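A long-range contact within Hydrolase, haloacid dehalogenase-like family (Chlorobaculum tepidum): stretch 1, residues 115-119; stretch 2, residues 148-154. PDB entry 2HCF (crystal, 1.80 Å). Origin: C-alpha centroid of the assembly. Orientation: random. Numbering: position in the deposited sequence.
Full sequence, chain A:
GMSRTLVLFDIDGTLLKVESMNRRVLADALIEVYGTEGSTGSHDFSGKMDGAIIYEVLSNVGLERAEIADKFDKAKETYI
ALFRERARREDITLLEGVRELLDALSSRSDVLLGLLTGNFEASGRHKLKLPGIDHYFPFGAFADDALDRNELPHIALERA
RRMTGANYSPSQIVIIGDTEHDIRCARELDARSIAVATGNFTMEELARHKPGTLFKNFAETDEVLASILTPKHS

Stretch 1 115-119: LLTGN
Stretch 2, residues 148-154: DRNELPH

Stretch 1 leaves a strand at Leu115-Leu116 (Leu116 phi/psi -137/104), stays extended through Thr117 (-143/154) and turns at Gly118 (-79/-13). Stretch 2 lies alongside, its CA atoms nearest at Leu116-Leu152 (6.8 Å) and Gly118-Arg149 (7.1 Å), so the two chains run in opposite senses. The contact buries 270 Å², summed over both sides.

Asp148 lies outside the interface, where its OD1 accepts from Asn150 N at 2.9 Å and its O from Glu151 N at 3.1 Å. Arg149 (-60/-28) starts sideways, but an extended t, t, t chain with chi4 at 99° carries its guanidinium to the stretch 1 backbone. Arg149 NH2 lies 3.0 Å from Leu116 O, while Arg149 NH1 donates to water 1 at 2.7 Å; that water also accepts a weak bond from Gly118 N at 3.2 Å. A long, charged side chain thus reaches a buried backbone, with Leu116 CD2 packed 3.8 Å from Arg149 NE.

Asn150 and Glu151 make no contact with stretch 1, continuing helical phi/psi toward Leu152, whose N bonds Arg149 O at 3.1 Å. Residues 152-154 are helical (Leu152 -62/-41, Pro153 -59/-42). Leu152 (m, t) points toward stretch 1; Leu152 CD1 meets Leu116 CD2 at 3.7 Å and Thr117 O at 3.5 Å. Leu116 (t, t) also sets CD1 4.3 Å from Pro153 CG, adding apolar cover beside the helix. His154 points away, exposed.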

ATOM      1  N   LEU A 115       0.153   0.205  -8.017  1.00 17.22           N
ATOM      2  CA  LEU A 115       0.058   0.089  -6.588  1.00 17.34           C
ATOM      3  C   LEU A 115       1.451   0.057  -6.042  1.00 17.87           C
ATOM      4  O   LEU A 115       2.318  -0.543  -6.660  1.00 18.09           O
ATOM      5  CB  LEU A 115      -0.617  -1.204  -6.224  1.00 17.71           C
ATOM      6  CG  LEU A 115      -2.091  -1.242  -6.657  1.00 17.01           C
ATOM      7  CD1 LEU A 115      -2.573  -2.631  -6.584  1.00 17.96           C
ATOM      8  CD2 LEU A 115      -2.949  -0.345  -5.739  1.00 18.68           C
ATOM      9  N   LEU A 116       1.659   0.684  -4.893  1.00 18.66           N
ATOM     10  CA  LEU A 116       2.875   0.554  -4.114  1.00 18.98           C
ATOM     11  C   LEU A 116       2.410   0.421  -2.673  1.00 19.56           C
ATOM     12  O   LEU A 116       1.961   1.426  -2.078  1.00 18.78           O
ATOM     13  CB  LEU A 116       3.777   1.785  -4.262  1.00 19.65           C
ATOM     14  CG  LEU A 116       5.222   1.559  -3.829  1.00 21.96           C
ATOM     15  CD1 LEU A 116       6.140   2.588  -4.429  1.00 23.97           C
ATOM     16  CD2 LEU A 116       5.382   1.569  -2.313  1.00 22.86           C
ATOM     17  N   THR A 117       2.454  -0.818  -2.152  1.00 19.12           N
ATOM     18  CA  THR A 117       1.743  -1.158  -0.935  1.00 19.94           C
ATOM     19  C   THR A 117       2.454  -2.127  -0.012  1.00 19.77           C
ATOM     20  O   THR A 117       3.290  -2.920  -0.460  1.00 20.08           O
ATOM     21  CB  THR A 117       0.347  -1.697  -1.319  1.00 19.11           C
ATOM     22  OG1 THR A 117      -0.337  -2.162  -0.163  1.00 20.16           O
ATOM     23  CG2 THR A 117       0.458  -2.771  -2.369  1.00 20.92           C
ATOM     24  N   GLY A 118       2.122  -2.049   1.284  1.00 19.76           N
ATOM     25  CA  GLY A 118       2.648  -2.982   2.296  1.00 19.13           C
ATOM     26  C   GLY A 118       1.918  -4.316   2.279  1.00 18.67           C
ATOM     27  O   GLY A 118       2.345  -5.275   2.925  1.00 20.27           O
ATOM     28  N   ASN A 119       0.784  -4.389   1.583  1.00 18.93           N
ATOM     29  CA  ASN A 119       0.083  -5.656   1.418  1.00 18.94           C
ATOM     30  C   ASN A 119       0.856  -6.641   0.512  1.00 19.11           C
ATOM     31  O   ASN A 119       1.481  -6.232  -0.479  1.00 19.25           O
ATOM     32  CB  ASN A 119      -1.303  -5.428   0.775  1.00 19.38           C
ATOM     33  CG  ASN A 119      -2.303  -4.749   1.702  1.00 19.90           C
ATOM     34  OD1 ASN A 119      -2.955  -5.426   2.516  1.00 17.31           O
ATOM     35  ND2 ASN A 119      -2.504  -3.425   1.520  1.00 15.60           N
ATOM     36  N   ASP A 148      11.465  -4.154   3.219  1.00 23.33           N
ATOM     37  CA  ASP A 148      11.689  -2.720   3.419  1.00 23.05           C
ATOM     38  C   ASP A 148      10.985  -1.906   2.337  1.00 22.33           C
ATOM     39  O   ASP A 148      11.248  -2.109   1.131  1.00 21.86           O
ATOM     40  CB  ASP A 148      13.177  -2.453   3.352  1.00 23.53           C
ATOM     41  CG  ASP A 148      13.522  -0.973   3.460  1.00 25.67           C
ATOM     42  OD1 ASP A 148      12.600  -0.137   3.598  1.00 25.78           O
ATOM     43  OD2 ASP A 148      14.739  -0.664   3.435  1.00 27.34           O
ATOM     44  N   ARG A 149      10.106  -0.994   2.765  1.00 21.79           N
ATOM     45  CA  ARG A 149       9.224  -0.232   1.841  1.00 21.75           C
ATOM     46  C   ARG A 149      10.071   0.564   0.854  1.00 21.51           C
ATOM     47  O   ARG A 149       9.665   0.838  -0.264  1.00 19.87           O
ATOM     48  CB  ARG A 149       8.264   0.730   2.578  1.00 21.18           C
ATOM     49  CG  ARG A 149       7.076   1.162   1.693  1.00 21.79           C
ATOM     50  CD  ARG A 149       6.185   2.225   2.300  1.00 22.65           C
ATOM     51  NE  ARG A 149       5.055   2.370   1.406  1.00 24.33           N
ATOM     52  CZ  ARG A 149       3.886   1.810   1.611  1.00 26.02           C
ATOM     53  NH1 ARG A 149       3.657   1.139   2.729  1.00 26.21           N
ATOM     54  NH2 ARG A 149       2.920   1.961   0.717  1.00 25.31           N
ATOM     55  N   ASN A 150      11.270   0.922   1.293  1.00 21.08           N
ATOM     56  CA  ASN A 150      12.190   1.746   0.485  1.00 22.37           C
ATOM     57  C   ASN A 150      12.841   1.067  -0.706  1.00 22.58           C
ATOM     58  O   ASN A 150      13.441   1.755  -1.536  1.00 23.50           O
ATOM     59  CB  ASN A 150      13.256   2.359   1.382  1.00 21.69           C
ATOM     60  CG  ASN A 150      12.675   3.376   2.340  1.00 23.51           C
ATOM     61  OD1 ASN A 150      11.563   3.881   2.138  1.00 25.51           O
ATOM     62  ND2 ASN A 150      13.421   3.681   3.390  1.00 26.39           N
ATOM     63  N   GLU A 151      12.708  -0.256  -0.805  1.00 22.81           N
ATOM     64  CA  GLU A 151      13.065  -0.995  -2.024  1.00 22.66           C
ATOM     65  C   GLU A 151      11.970  -0.933  -3.103  1.00 21.30           C
ATOM     66  O   GLU A 151      12.271  -1.029  -4.296  1.00 20.87           O
ATOM     67  CB  GLU A 151      13.360  -2.458  -1.676  1.00 23.23           C
ATOM     68  CG  GLU A 151      14.547  -2.615  -0.714  1.00 24.69           C
ATOM     69  CD  GLU A 151      14.831  -4.065  -0.339  1.00 27.29           C
ATOM     70  OE1 GLU A 151      14.611  -4.982  -1.190  1.00 33.13           O
ATOM     71  OE2 GLU A 151      15.278  -4.287   0.823  1.00 31.59           O
ATOM     72  N   LEU A 152      10.716  -0.743  -2.689  1.00 19.98           N
ATOM     73  CA  LEU A 152       9.563  -0.804  -3.609  1.00 19.92           C
ATOM     74  C   LEU A 152       9.487   0.211  -4.774  1.00 19.22           C
ATOM     75  O   LEU A 152       9.098  -0.165  -5.876  1.00 19.57           O
ATOM     76  CB  LEU A 152       8.262  -0.756  -2.813  1.00 19.70           C
ATOM     77  CG  LEU A 152       7.889  -1.934  -1.896  1.00 21.38           C
ATOM     78  CD1 LEU A 152       6.382  -1.968  -1.671  1.00 22.34           C
ATOM     79  CD2 LEU A 152       8.397  -3.263  -2.399  1.00 22.63           C
ATOM     80  N   PRO A 153       9.833   1.493  -4.546  1.00 19.72           N
ATOM     81  CA  PRO A 153       9.760   2.480  -5.629  1.00 19.44           C
ATOM     82  C   PRO A 153      10.637   2.084  -6.819  1.00 20.07           C
ATOM     83  O   PRO A 153      10.248   2.242  -7.944  1.00 19.27           O
ATOM     84  CB  PRO A 153      10.324   3.753  -4.987  1.00 19.85           C
ATOM     85  CG  PRO A 153      10.209   3.542  -3.566  1.00 19.70           C
ATOM     86  CD  PRO A 153      10.337   2.093  -3.307  1.00 18.33           C
ATOM     87  N   HIS A 154      11.836   1.593  -6.539  1.00 20.76           N
ATOM     88  CA  HIS A 154      12.747   1.161  -7.585  1.00 21.31           C
ATOM     89  C   HIS A 154      12.143   0.048  -8.397  1.00 20.51           C
ATOM     90  O   HIS A 154      12.120   0.115  -9.609  1.00 20.74           O
ATOM     91  CB  HIS A 154      14.052   0.707  -6.986  1.00 21.63           C
ATOM     92  CG  HIS A 154      14.738   1.751  -6.178  1.00 23.63           C
ATOM     93  ND1 HIS A 154      15.340   2.854  -6.742  1.00 27.32           N
ATOM     94  CD2 HIS A 154      14.935   1.854  -4.841  1.00 26.91           C
ATOM     95  CE1 HIS A 154      15.883   3.590  -5.791  1.00 26.38           C
ATOM     96  NE2 HIS A 154      15.666   2.999  -4.627  1.00 27.39           N
TER
HETATM   97  O   HOH W   1       1.588  -0.198   3.782  1.00 29.38           O